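Local coordinates for nucleoporin NUP159 (Saccharomyces cerevisiae, PDB 1XIP), which serves as a component of the nuclear pore complex, its N-terminal beta-propeller domain tethering the helicase Dbp5 to the pore during mRNA export, at residues L65-D70 with D343-G348; K82-I87 with L116-R120; T171-L175 with S186-R190; Q246-I250 with Q261-T267. All coordinates share one frame. Residue numbers count along the deposited sequence, not the author numbering.

Contact 1: L65-D70 with D343-G348; sequences LQLLRD and DVVTSG
Residues 65-70 open the short helix 65-73, with Arg69 N bonded to Leu65 O at 2.9 Å and Asp70 N to Gln66 O at 3.0 Å. Against it runs 343-348, an irregular piece that leaves the end of strand 337-343; Thr346 sits over Gln66, with their CA atoms 5.6 Å apart. Asp343, chi1 t, folds this loop around its carboxylate. Its OD1 takes Val345 N at 3.1 Å, an Asx turn, and weakly Thr346 N at 3.3 Å, while Thr346 OG1 donates to Asp343 OD2 at 2.6 Å. Thr346 has chi1 p (60°), which turns OG1 to that carboxylate. In a beta-propeller built largely of four-stranded antiparallel blades, this packs the helix following strand 59-64 of one blade onto a loop of the adjoining blade, with Tyr367 of strand 365-370 touching both Leu65 and Arg69 and hydrogen-bonded to Asp343. Arg69, chi1 t and chi2 between wells at -118°, carries its guanidinium along the loop: NH1 donates to Thr346 OG1 at 3.2 Å, and one face of the group is covered by Ser347 O and Gly348 N. Leu65, chi1 -142° and chi2 t, points toward the loop, its CD1 lying 3.6 Å from Asp343 OD1, 3.7 Å from Thr346 CG2 and 3.9 Å from Val345 CG2. Gln66, chi1 t and chi2 p, extends its amide past Thr346 to Ser347.

Contact 2: K82-I87 with L116-R120; sequences KWEKEI and LSEFR
Phe119, Trp83 and Leu116 carry most of this contact, which buries 295 Å² without a hydrogen bond between the segments. Residues 83-86 are an extended strand; 116-118 form a turn leading into the strand that starts at Phe119. The backbones stay well apart, CA to CA 7.0 Å for Trp83 and Leu116 and 9.4 Å for Lys85 and Phe119, so side chains fill the gap. Trp83 (chi1 t, chi2 94°) and Phe119 (chi1 t, chi2 77°) bring their six-membered rings to 5.6 Å between centroids, planes 26° apart but slid so that they barely overlap; Trp83 CZ2 is 3.6 Å from Phe119 CD1. The extended Lys85 lays CD over a face of the Phe119 ring, 3.9 Å from its centroid, a CH-pi contact, and Ile87 CD1 meets Phe119 CZ at 3.5 Å. Leu116 (chi1 m, chi2 t) sets CD2 4.0 Å from Trp83 CB. A classic beta bulge puts Lys82 and Trp83 both opposite Val62. The contact thus joins the outermost strands of two successive propeller blades, 83-86 beside 59-64 and 119-124 beside 107-112, with Leu111 touching all three main residues.

Contact 3: T171-L175 with S186-R190; sequences TNSQL and SFAWR
Strand 186-190 is extended throughout, whereas 171-173 is a turn, closed by Thr171 N to Gln174 O at 2.9 Å, that becomes strand only at Gln174. The two run antiparallel. Leu175 and Phe187 form a hydrogen-bonded pair, CA to CA 5.1 Å, with Leu175 N to Phe187 O at 3.0 Å and Phe187 N to Leu175 O at 2.8 Å; Gln174 and Ala188 are the non-hydrogen-bonded pair next to it, and Trp189 N to Ser173 O at 2.7 Å finishes the ladder. Thr171 (chi1 p) turns OG1 back to accept weakly from Ser173 N and Gln174 N. Leu175 (chi1 t) sets CD2 3.6 Å from CE3 of Trp189 (chi1 t, chi2 -89°), and shares its face with Phe187 (chi1 m). On the Gln174 face, that residue extends with chi1 and chi2 t so that NE2 reaches Ser186 OG at 2.9 Å. In this hairpin of the two middle strands of a blade, 174-179 and 184-190, main-chain bonds thus fix the register, while one polar bond on the Gln174 face and apolar packing of Leu175 on Trp189 supply the side-chain chemistry.

Contact 4: Q246-I250 with Q261-T267; sequences QKMYI and QETFDIT
Gln261 opens the second segment opposite Ile250: Ile250 N gives to Gln261 O at 2.9 Å, and Gln261 N returns a weak bond to Ile250 O at 3.0 Å. Its amide is held outside the pair, by Asp7 O. Glu262 faces Tyr249 as an antiparallel non-hydrogen-bonded pair, CA to CA 4.6 Å. With chi1 m, it brings OE1 2.9 Å from NZ of Lys247 in a salt bridge; Lys247 reaches it with chi1 m, chi2 and chi3 t. Thr263 N then bonds to Met248 O at 3.0 Å. The short segment axes approach to 4.6 Å, with their N-to-C directions at 131°, well short of antiparallel, and beyond Thr263 the second segment leaves the strand. A water enters there, taking Met248 N at 2.7 Å and donating to Glu262 OE2 at 2.7 Å and Thr263 O at 2.6 Å. This is a beta hairpin within a propeller blade, 246-254 and 257-263, and the weakly bonded second strand is also hydrogen-bonded through the backbone of Glu262 to Val9 near the N terminus. Phe264, chi1 m, brings CE1 4.3 Å from Lys247 NZ. Ile266, chi1 m and chi2 t, turns back toward the first strand and sets CD1 3.9 Å from CD1 of Ile250, whose chi1 and chi2 are both m. Met248, a selenomethionine with chi1 near 2°, chi2 and chi3 m, lays CE 3.3 Å from Ile266 O and 4.1 Å from CB of Thr267.

From the N terminus, the first contact segment is helix residues 65-70, but contact 1 closes only when the chain returns at 343-348, 273 residues on; the other three contacts all lie within that long loop. They follow in series without crossing. Contact 2 closes a 28-residue interval between the outermost strands of two successive blades. Contacts 3 and 4 each span ten residues and close hairpins inside single blades, their centres 24 Å apart. Contacts 2 and 4, 40 Å between centres, lie on opposite sides of the chain's centre. Contacts 1 and 2 therefore tie blade to blade, contact 1 joining early and late parts of the propeller, while contacts 3 and 4 hold blades together internally.

Contact 1: L65-D70 with D343-G348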
loop_
_atom_site.group_PDB
_atom_site.type_symbol
_atom_site.label_atom_id
_atom_site.label_comp_id
_atom_site.label_asym_id
_atom_site.label_seq_id
_atom_site.Cartn_x
_atom_site.Cartn_y
_atom_site.Cartn_z
ATOM N N LEU A 65 19.871 -2.568 -6.517
ATOM C CA LEU A 65 18.703 -2.695 -7.384
ATOM C C LEU A 65 18.996 -3.404 -8.710
ATOM O O LEU A 65 18.232 -4.281 -9.128
ATOM C CB LEU A 65 18.109 -1.322 -7.663
ATOM C CG LEU A 65 16.604 -1.039 -7.756
ATOM C CD1 LEU A 65 16.388 0.126 -8.721
ATOM C CD2 LEU A 65 15.756 -2.233 -8.147
ATOM N N GLN A 66 20.079 -3.028 -9.386
ATOM C CA GLN A 66 20.448 -3.690 -10.648
ATOM C C GLN A 66 20.600 -5.194 -10.438
ATOM O O GLN A 66 20.269 -5.976 -11.314
ATOM C CB GLN A 66 21.735 -3.110 -11.233
ATOM C CG GLN A 66 22.071 -3.572 -12.653
ATOM C CD GLN A 66 21.000 -3.199 -13.677
ATOM O OE1 GLN A 66 20.405 -4.076 -14.315
ATOM N NE2 GLN A 66 20.752 -1.899 -13.834
ATOM N N LEU A 67 21.089 -5.575 -9.258
ATOM C CA LEU A 67 21.275 -6.969 -8.898
ATOM C C LEU A 67 19.940 -7.679 -8.794
ATOM O O LEU A 67 19.753 -8.745 -9.373
ATOM C CB LEU A 67 22.031 -7.088 -7.581
ATOM C CG LEU A 67 23.297 -7.945 -7.508
ATOM C CD1 LEU A 67 23.145 -9.204 -8.347
ATOM C CD2 LEU A 67 24.524 -7.151 -7.953
ATOM N N LEU A 68 19.003 -7.081 -8.082
ATOM C CA LEU A 68 17.696 -7.685 -7.913
ATOM C C LEU A 68 16.985 -7.834 -9.254
ATOM O O LEU A 68 16.417 -8.882 -9.554
ATOM C CB LEU A 68 16.867 -6.859 -6.943
ATOM C CG LEU A 68 15.438 -7.296 -6.673
ATOM C CD1 LEU A 68 15.418 -8.662 -6.023
ATOM C CD2 LEU A 68 14.722 -6.228 -5.809
ATOM N N ARG A 69 17.039 -6.788 -10.070
ATOM C CA ARG A 69 16.464 -6.859 -11.401
ATOM C C ARG A 69 17.031 -8.060 -12.156
ATOM O O ARG A 69 16.277 -8.900 -12.629
ATOM C CB ARG A 69 16.701 -5.563 -12.169
ATOM C CG ARG A 69 15.765 -5.382 -13.346
ATOM C CD ARG A 69 16.495 -5.325 -14.680
ATOM N NE ARG A 69 15.661 -5.656 -15.848
ATOM C CZ ARG A 69 15.133 -4.756 -16.688
ATOM N NH1 ARG A 69 15.323 -3.450 -16.481
ATOM N NH2 ARG A 69 14.408 -5.163 -17.731
ATOM N N ASP A 70 18.358 -8.157 -12.212
ATOM C CA ASP A 70 19.057 -9.181 -12.978
ATOM C C ASP A 70 18.818 -10.585 -12.437
ATOM O O ASP A 70 18.740 -11.553 -13.206
ATOM C CB ASP A 70 20.552 -8.889 -12.982
ATOM C CG ASP A 70 20.928 -7.754 -13.913
ATOM O OD1 ASP A 70 20.035 -7.182 -14.573
ATOM O OD2 ASP A 70 22.110 -7.350 -14.045
ATOM N N ASP A 343 10.356 0.885 -10.066
ATOM C CA ASP A 343 11.711 0.930 -10.573
ATOM C C ASP A 343 11.700 1.572 -11.958
ATOM O O ASP A 343 10.986 1.153 -12.855
ATOM C CB ASP A 343 12.287 -0.486 -10.593
ATOM C CG ASP A 343 13.579 -0.621 -11.408
ATOM O OD1 ASP A 343 14.298 0.366 -11.666
ATOM O OD2 ASP A 343 13.964 -1.723 -11.816
ATOM N N VAL A 344 12.523 2.596 -12.097
ATOM C CA VAL A 344 12.542 3.474 -13.249
ATOM C C VAL A 344 13.950 3.528 -13.868
ATOM O O VAL A 344 14.113 4.000 -14.979
ATOM C CB VAL A 344 12.062 4.894 -12.797
ATOM C CG1 VAL A 344 12.797 6.014 -13.507
ATOM C CG2 VAL A 344 10.564 5.026 -12.978
ATOM N N VAL A 345 14.957 3.008 -13.161
ATOM C CA VAL A 345 16.362 3.272 -13.525
ATOM C C VAL A 345 17.221 2.102 -14.040
ATOM O O VAL A 345 18.240 2.345 -14.701
ATOM C CB VAL A 345 17.144 3.982 -12.378
ATOM C CG1 VAL A 345 16.645 5.425 -12.193
ATOM C CG2 VAL A 345 17.081 3.168 -11.068
ATOM N N THR A 346 16.831 0.856 -13.736
ATOM C CA THR A 346 17.600 -0.333 -14.186
ATOM C C THR A 346 17.562 -0.516 -15.720
ATOM O O THR A 346 16.699 0.059 -16.390
ATOM C CB THR A 346 17.147 -1.653 -13.449
ATOM O OG1 THR A 346 15.759 -1.916 -13.702
ATOM C CG2 THR A 346 17.200 -1.481 -11.964
ATOM N N SER A 347 18.501 -1.306 -16.262
ATOM C CA SER A 347 18.478 -1.682 -17.683
ATOM C C SER A 347 18.279 -3.173 -17.889
ATOM O O SER A 347 18.480 -3.969 -16.970
ATOM C CB SER A 347 19.747 -1.228 -18.393
ATOM O OG SER A 347 20.569 -0.476 -17.526
ATOM N N GLY A 348 17.873 -3.493 -19.118
ATOM C CA GLY A 348 17.606 -4.864 -19.515
ATOM C C GLY A 348 18.690 -5.406 -20.433
ATOM O O GLY A 348 19.048 -4.761 -21.421
#

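Contact 2: K82-I87 with L116-R120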
loop_
_atom_site.group_PDB
_atom_site.type_symbol
_atom_site.label_atom_id
_atom_site.label_comp_id
_atom_site.label_asym_id
_atom_site.label_seq_id
_atom_site.Cartn_x
_atom_site.Cartn_y
_atom_site.Cartn_z
ATOM N N LYS A 82 23.708 -5.990 0.727
ATOM C CA LYS A 82 24.697 -5.094 1.311
ATOM C C LYS A 82 24.646 -5.199 2.821
ATOM O O LYS A 82 25.666 -5.060 3.496
ATOM C CB LYS A 82 24.453 -3.630 0.917
ATOM C CG LYS A 82 24.383 -3.328 -0.578
ATOM C CD LYS A 82 25.557 -3.950 -1.358
ATOM C CE LYS A 82 26.613 -2.886 -1.699
ATOM N NZ LYS A 82 27.963 -3.454 -1.950
ATOM N N TRP A 83 23.443 -5.419 3.341
ATOM C CA TRP A 83 23.186 -5.464 4.773
ATOM C C TRP A 83 21.990 -6.351 5.046
ATOM O O TRP A 83 21.112 -6.464 4.215
ATOM C CB TRP A 83 22.906 -4.071 5.268
ATOM C CG TRP A 83 22.374 -3.969 6.654
ATOM C CD1 TRP A 83 23.099 -3.764 7.785
ATOM C CD2 TRP A 83 20.999 -3.991 7.061
ATOM N NE1 TRP A 83 22.265 -3.679 8.875
ATOM C CE2 TRP A 83 20.970 -3.812 8.457
ATOM C CE3 TRP A 83 19.777 -4.155 6.385
ATOM C CZ2 TRP A 83 19.786 -3.795 9.189
ATOM C CZ3 TRP A 83 18.589 -4.147 7.124
ATOM C CH2 TRP A 83 18.611 -3.965 8.507
ATOM N N GLU A 84 21.970 -6.991 6.209
ATOM C CA GLU A 84 20.818 -7.790 6.640
ATOM C C GLU A 84 20.748 -7.921 8.159
ATOM O O GLU A 84 21.761 -7.873 8.856
ATOM C CB GLU A 84 20.819 -9.170 5.988
ATOM C CG GLU A 84 21.738 -10.158 6.669
ATOM C CD GLU A 84 21.047 -11.465 7.019
ATOM O OE1 GLU A 84 21.304 -12.482 6.307
ATOM O OE2 GLU A 84 20.247 -11.485 7.990
ATOM N N LYS A 85 19.535 -8.082 8.662
ATOM C CA LYS A 85 19.313 -8.247 10.075
ATOM C C LYS A 85 18.015 -8.988 10.280
ATOM O O LYS A 85 17.025 -8.705 9.626
ATOM C CB LYS A 85 19.233 -6.891 10.767
ATOM C CG LYS A 85 18.982 -6.987 12.254
ATOM C CD LYS A 85 19.145 -5.673 12.958
ATOM C CE LYS A 85 18.757 -5.808 14.410
ATOM N NZ LYS A 85 19.608 -6.805 15.109
ATOM N N GLU A 86 18.030 -9.940 11.194
ATOM C CA GLU A 86 16.822 -10.599 11.643
ATOM C C GLU A 86 16.019 -9.630 12.523
ATOM O O GLU A 86 16.481 -9.222 13.586
ATOM C CB GLU A 86 17.191 -11.869 12.409
ATOM C CG GLU A 86 16.011 -12.658 12.953
ATOM C CD GLU A 86 15.811 -13.988 12.238
ATOM O OE1 GLU A 86 16.052 -14.056 10.989
ATOM O OE2 GLU A 86 15.399 -14.963 12.926
ATOM N N ILE A 87 14.846 -9.227 12.040
ATOM C CA ILE A 87 13.894 -8.442 12.821
ATOM C C ILE A 87 12.501 -9.051 12.632
ATOM O O ILE A 87 11.929 -8.988 11.541
ATOM C CB ILE A 87 13.887 -6.948 12.407
ATOM C CG1 ILE A 87 15.293 -6.471 12.041
ATOM C CG2 ILE A 87 13.303 -6.089 13.536
ATOM C CD1 ILE A 87 15.356 -5.111 11.364
ATOM N N LEU A 116 26.868 1.370 7.603
ATOM C CA LEU A 116 25.901 0.287 7.800
ATOM C C LEU A 116 26.015 -0.446 9.144
ATOM O O LEU A 116 25.191 -1.305 9.461
ATOM C CB LEU A 116 25.964 -0.708 6.640
ATOM C CG LEU A 116 25.437 -0.211 5.292
ATOM C CD1 LEU A 116 26.000 -1.049 4.150
ATOM C CD2 LEU A 116 23.912 -0.165 5.225
ATOM N N SER A 117 27.024 -0.097 9.935
ATOM C CA SER A 117 27.184 -0.672 11.264
ATOM C C SER A 117 26.135 -0.127 12.235
ATOM O O SER A 117 25.815 -0.773 13.242
ATOM C CB SER A 117 28.596 -0.416 11.804
ATOM O OG SER A 117 29.117 0.815 11.334
ATOM N N GLU A 118 25.593 1.050 11.918
ATOM C CA GLU A 118 24.713 1.777 12.835
ATOM C C GLU A 118 23.247 1.478 12.591
ATOM O O GLU A 118 22.640 1.975 11.645
ATOM C CB GLU A 118 24.977 3.281 12.766
ATOM C CG GLU A 118 26.406 3.677 13.121
ATOM C CD GLU A 118 26.542 4.328 14.500
ATOM O OE1 GLU A 118 25.549 4.930 14.999
ATOM O OE2 GLU A 118 27.656 4.254 15.081
ATOM N N PHE A 119 22.691 0.643 13.456
ATOM C CA PHE A 119 21.278 0.331 13.434
ATOM C C PHE A 119 20.631 0.826 14.721
ATOM O O PHE A 119 20.607 0.124 15.735
ATOM C CB PHE A 119 21.055 -1.170 13.242
ATOM C CG PHE A 119 19.628 -1.533 12.973
ATOM C CD1 PHE A 119 19.075 -1.335 11.714
ATOM C CD2 PHE A 119 18.823 -2.049 13.992
ATOM C CE1 PHE A 119 17.750 -1.663 11.470
ATOM C CE2 PHE A 119 17.510 -2.378 13.764
ATOM C CZ PHE A 119 16.963 -2.187 12.499
ATOM N N ARG A 120 20.104 2.042 14.665
ATOM C CA ARG A 120 19.628 2.739 15.850
ATOM C C ARG A 120 18.137 2.580 16.068
ATOM O O ARG A 120 17.377 2.420 15.124
ATOM C CB ARG A 120 19.966 4.220 15.748
ATOM C CG ARG A 120 21.399 4.549 16.160
ATOM C CD ARG A 120 21.750 6.036 16.079
ATOM N NE ARG A 120 22.687 6.443 17.134
ATOM C CZ ARG A 120 22.412 7.328 18.102
ATOM N NH1 ARG A 120 21.216 7.911 18.175
ATOM N NH2 ARG A 120 23.338 7.627 19.006
#

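Contact 3: T171-L175 with S186-R190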
loop_
_atom_site.group_PDB
_atom_site.type_symbol
_atom_site.label_atom_id
_atom_site.label_comp_id
_atom_site.label_asym_id
_atom_site.label_seq_id
_atom_site.Cartn_x
_atom_site.Cartn_y
_atom_site.Cartn_z
ATOM N N THR A 171 -0.592 12.428 0.696
ATOM C CA THR A 171 0.308 12.798 -0.380
ATOM C C THR A 171 1.157 13.958 0.120
ATOM O O THR A 171 1.077 14.339 1.284
ATOM C CB THR A 171 -0.476 13.235 -1.626
ATOM O OG1 THR A 171 -1.301 14.375 -1.303
ATOM C CG2 THR A 171 -1.459 12.148 -2.066
ATOM N N ASN A 172 1.952 14.535 -0.766
ATOM C CA ASN A 172 2.711 15.714 -0.429
ATOM C C ASN A 172 1.873 16.902 0.054
ATOM O O ASN A 172 2.385 17.767 0.753
ATOM C CB ASN A 172 3.559 16.140 -1.611
ATOM C CG ASN A 172 4.753 16.925 -1.184
ATOM O OD1 ASN A 172 4.709 18.157 -1.119
ATOM N ND2 ASN A 172 5.832 16.222 -0.847
ATOM N N SER A 173 0.591 16.936 -0.313
ATOM C CA SER A 173 -0.242 18.120 -0.071
ATOM C C SER A 173 -1.620 17.852 0.528
ATOM O O SER A 173 -2.326 18.788 0.888
ATOM C CB SER A 173 -0.377 18.936 -1.352
ATOM O OG SER A 173 -0.894 18.139 -2.395
ATOM N N GLN A 174 -1.990 16.577 0.656
ATOM C CA GLN A 174 -3.303 16.201 1.190
ATOM C C GLN A 174 -3.215 15.098 2.249
ATOM O O GLN A 174 -2.307 14.274 2.211
ATOM C CB GLN A 174 -4.191 15.747 0.046
ATOM C CG GLN A 174 -5.672 15.793 0.316
ATOM C CD GLN A 174 -6.465 15.269 -0.873
ATOM O OE1 GLN A 174 -5.880 14.940 -1.921
ATOM N NE2 GLN A 174 -7.794 15.196 -0.728
ATOM N N LEU A 175 -4.159 15.102 3.191
ATOM C CA LEU A 175 -4.320 14.023 4.177
ATOM C C LEU A 175 -5.790 13.648 4.292
ATOM O O LEU A 175 -6.630 14.481 4.655
ATOM C CB LEU A 175 -3.770 14.434 5.558
ATOM C CG LEU A 175 -3.819 13.538 6.833
ATOM C CD1 LEU A 175 -4.286 12.119 6.628
ATOM C CD2 LEU A 175 -2.459 13.502 7.513
ATOM N N SER A 186 -10.896 15.366 4.897
ATOM C CA SER A 186 -9.789 15.673 4.031
ATOM C C SER A 186 -9.170 16.974 4.472
ATOM O O SER A 186 -9.874 17.905 4.831
ATOM C CB SER A 186 -10.280 15.782 2.593
ATOM O OG SER A 186 -9.211 16.043 1.711
ATOM N N PHE A 187 -7.848 17.039 4.463
ATOM C CA PHE A 187 -7.148 18.240 4.910
ATOM C C PHE A 187 -6.110 18.650 3.894
ATOM O O PHE A 187 -5.492 17.807 3.252
ATOM C CB PHE A 187 -6.420 17.993 6.226
ATOM C CG PHE A 187 -7.284 17.437 7.325
ATOM C CD1 PHE A 187 -7.699 18.253 8.379
ATOM C CD2 PHE A 187 -7.633 16.088 7.345
ATOM C CE1 PHE A 187 -8.473 17.745 9.407
ATOM C CE2 PHE A 187 -8.406 15.575 8.366
ATOM C CZ PHE A 187 -8.826 16.402 9.400
ATOM N N ALA A 188 -5.897 19.946 3.763
ATOM C CA ALA A 188 -4.688 20.425 3.118
ATOM C C ALA A 188 -3.520 20.119 4.060
ATOM O O ALA A 188 -3.620 20.328 5.276
ATOM C CB ALA A 188 -4.789 21.892 2.844
ATOM N N TRP A 189 -2.436 19.592 3.492
ATOM C CA TRP A 189 -1.278 19.153 4.262
ATOM C C TRP A 189 0.037 19.849 3.820
ATOM O O TRP A 189 0.395 19.847 2.633
ATOM C CB TRP A 189 -1.139 17.629 4.164
ATOM C CG TRP A 189 0.086 17.111 4.831
ATOM C CD1 TRP A 189 1.321 16.948 4.267
ATOM C CD2 TRP A 189 0.214 16.712 6.197
ATOM N NE1 TRP A 189 2.209 16.473 5.200
ATOM C CE2 TRP A 189 1.556 16.318 6.396
ATOM C CE3 TRP A 189 -0.670 16.651 7.281
ATOM C CZ2 TRP A 189 2.033 15.857 7.633
ATOM C CZ3 TRP A 189 -0.203 16.202 8.501
ATOM C CH2 TRP A 189 1.140 15.805 8.668
ATOM N N ARG A 190 0.755 20.421 4.787
ATOM C CA ARG A 190 2.037 21.087 4.520
ATOM C C ARG A 190 3.039 20.904 5.662
ATOM O O ARG A 190 2.989 21.642 6.658
ATOM C CB ARG A 190 1.819 22.586 4.279
ATOM C CG ARG A 190 2.070 23.034 2.857
ATOM C CD ARG A 190 3.399 23.709 2.640
ATOM N NE ARG A 190 3.912 23.419 1.305
ATOM C CZ ARG A 190 4.794 24.167 0.660
ATOM N NH1 ARG A 190 5.276 25.262 1.224
ATOM N NH2 ARG A 190 5.199 23.816 -0.556
#

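Contact 4: Q246-I250 with Q261-T267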
loop_
_atom_site.group_PDB
_atom_site.type_symbol
_atom_site.label_atom_id
_atom_site.label_comp_id
_atom_site.label_asym_id
_atom_site.label_seq_id
_atom_site.Cartn_x
_atom_site.Cartn_y
_atom_site.Cartn_z
ATOM N N GLN A 246 -16.140 -7.662 0.831
ATOM C CA GLN A 246 -15.793 -6.246 0.779
ATOM C C GLN A 246 -16.509 -5.463 -0.313
ATOM O O GLN A 246 -16.735 -5.976 -1.406
ATOM C CB GLN A 246 -14.288 -6.102 0.595
ATOM C CG GLN A 246 -13.505 -6.250 1.868
ATOM C CD GLN A 246 -12.029 -6.402 1.616
ATOM O OE1 GLN A 246 -11.556 -6.072 0.543
ATOM N NE2 GLN A 246 -11.296 -6.913 2.601
ATOM N N LYS A 247 -16.829 -4.209 -0.027
ATOM C CA LYS A 247 -17.362 -3.318 -1.044
ATOM C C LYS A 247 -16.452 -2.130 -1.294
ATOM O O LYS A 247 -16.046 -1.448 -0.359
ATOM C CB LYS A 247 -18.755 -2.850 -0.654
ATOM C CG LYS A 247 -19.805 -3.907 -0.862
ATOM C CD LYS A 247 -21.188 -3.351 -0.685
ATOM C CE LYS A 247 -22.232 -4.387 -1.022
ATOM N NZ LYS A 247 -22.356 -4.550 -2.494
HETATM N N MSE A 248 -16.137 -1.886 -2.565
HETATM C CA MSE A 248 -15.285 -0.753 -2.933
HETATM C C MSE A 248 -16.056 0.379 -3.574
HETATM O O MSE A 248 -16.914 0.156 -4.421
HETATM C CB MSE A 248 -14.132 -1.161 -3.851
HETATM C CG MSE A 248 -14.105 -2.609 -4.236
HETATM SE SE MSE A 248 -13.440 -3.785 -2.808
HETATM C CE MSE A 248 -11.545 -3.420 -2.965
ATOM N N TYR A 249 -15.723 1.602 -3.172
ATOM C CA TYR A 249 -16.374 2.780 -3.701
ATOM C C TYR A 249 -15.363 3.816 -4.143
ATOM O O TYR A 249 -14.391 4.084 -3.446
ATOM C CB TYR A 249 -17.314 3.377 -2.657
ATOM C CG TYR A 249 -18.496 2.497 -2.341
ATOM C CD1 TYR A 249 -19.705 2.643 -3.020
ATOM C CD2 TYR A 249 -18.411 1.514 -1.362
ATOM C CE1 TYR A 249 -20.783 1.835 -2.717
ATOM C CE2 TYR A 249 -19.472 0.708 -1.069
ATOM C CZ TYR A 249 -20.655 0.868 -1.735
ATOM O OH TYR A 249 -21.719 0.042 -1.405
ATOM N N ILE A 250 -15.595 4.386 -5.313
ATOM C CA ILE A 250 -14.883 5.566 -5.742
ATOM C C ILE A 250 -15.695 6.799 -5.332
ATOM O O ILE A 250 -16.864 6.924 -5.674
ATOM C CB ILE A 250 -14.684 5.532 -7.252
ATOM C CG1 ILE A 250 -13.977 4.230 -7.687
ATOM C CG2 ILE A 250 -13.967 6.798 -7.723
ATOM C CD1 ILE A 250 -12.467 4.220 -7.491
ATOM N N GLN A 261 -19.612 5.625 -5.828
ATOM C CA GLN A 261 -19.933 4.720 -6.929
ATOM C C GLN A 261 -19.226 3.398 -6.699
ATOM O O GLN A 261 -18.024 3.394 -6.428
ATOM C CB GLN A 261 -19.442 5.305 -8.250
ATOM C CG GLN A 261 -20.212 6.514 -8.787
ATOM C CD GLN A 261 -19.522 7.124 -9.994
ATOM O OE1 GLN A 261 -18.550 7.863 -9.846
ATOM N NE2 GLN A 261 -20.002 6.792 -11.191
ATOM N N GLU A 262 -19.953 2.286 -6.839
ATOM C CA GLU A 262 -19.404 0.951 -6.589
ATOM C C GLU A 262 -18.504 0.470 -7.702
ATOM O O GLU A 262 -18.757 0.770 -8.860
ATOM C CB GLU A 262 -20.520 -0.070 -6.438
ATOM C CG GLU A 262 -21.029 -0.221 -5.021
ATOM C CD GLU A 262 -21.106 -1.669 -4.553
ATOM O OE1 GLU A 262 -22.051 -1.988 -3.801
ATOM O OE2 GLU A 262 -20.215 -2.474 -4.912
ATOM N N THR A 263 -17.451 -0.273 -7.340
ATOM C CA THR A 263 -16.785 -1.193 -8.266
ATOM C C THR A 263 -16.781 -2.587 -7.721
ATOM O O THR A 263 -16.679 -2.806 -6.507
ATOM C CB THR A 263 -15.314 -0.861 -8.517
ATOM O OG1 THR A 263 -14.932 0.311 -7.790
ATOM C CG2 THR A 263 -15.089 -0.539 -9.983
ATOM N N PHE A 264 -16.823 -3.527 -8.649
ATOM C CA PHE A 264 -16.587 -4.906 -8.358
ATOM C C PHE A 264 -15.302 -5.318 -9.042
ATOM O O PHE A 264 -14.933 -6.490 -9.022
ATOM C CB PHE A 264 -17.776 -5.745 -8.840
ATOM C CG PHE A 264 -19.056 -5.426 -8.121
ATOM C CD1 PHE A 264 -19.381 -6.068 -6.912
ATOM C CD2 PHE A 264 -19.928 -4.462 -8.625
ATOM C CE1 PHE A 264 -20.562 -5.756 -6.229
ATOM C CE2 PHE A 264 -21.100 -4.150 -7.955
ATOM C CZ PHE A 264 -21.420 -4.803 -6.753
ATOM N N ASP A 265 -14.609 -4.349 -9.640
ATOM C CA ASP A 265 -13.431 -4.666 -10.474
ATOM C C ASP A 265 -12.097 -4.156 -9.945
ATOM O O ASP A 265 -11.074 -4.284 -10.620
ATOM C CB ASP A 265 -13.610 -4.194 -11.929
ATOM C CG ASP A 265 -14.749 -4.900 -12.648
ATOM O OD1 ASP A 265 -15.012 -6.105 -12.358
ATOM O OD2 ASP A 265 -15.431 -4.320 -13.530
ATOM N N ILE A 266 -12.097 -3.565 -8.761
ATOM C CA ILE A 266 -10.842 -3.226 -8.123
ATOM C C ILE A 266 -10.571 -4.253 -7.050
ATOM O O ILE A 266 -11.326 -4.349 -6.076
ATOM C CB ILE A 266 -10.862 -1.813 -7.520
ATOM C CG1 ILE A 266 -10.835 -0.756 -8.622
ATOM C CG2 ILE A 266 -9.667 -1.632 -6.613
ATOM C CD1 ILE A 266 -10.982 0.655 -8.121
ATOM N N THR A 267 -9.514 -5.039 -7.240
ATOM C CA THR A 267 -8.958 -5.859 -6.167
ATOM C C THR A 267 -9.983 -6.758 -5.467
ATOM O O THR A 267 -10.135 -6.660 -4.253
ATOM C CB THR A 267 -8.335 -4.981 -5.067
ATOM O OG1 THR A 267 -7.424 -4.045 -5.652
ATOM C CG2 THR A 267 -7.534 -5.828 -4.118
HETATM O O HOH W 1 -17.755 -3.316 -4.234
#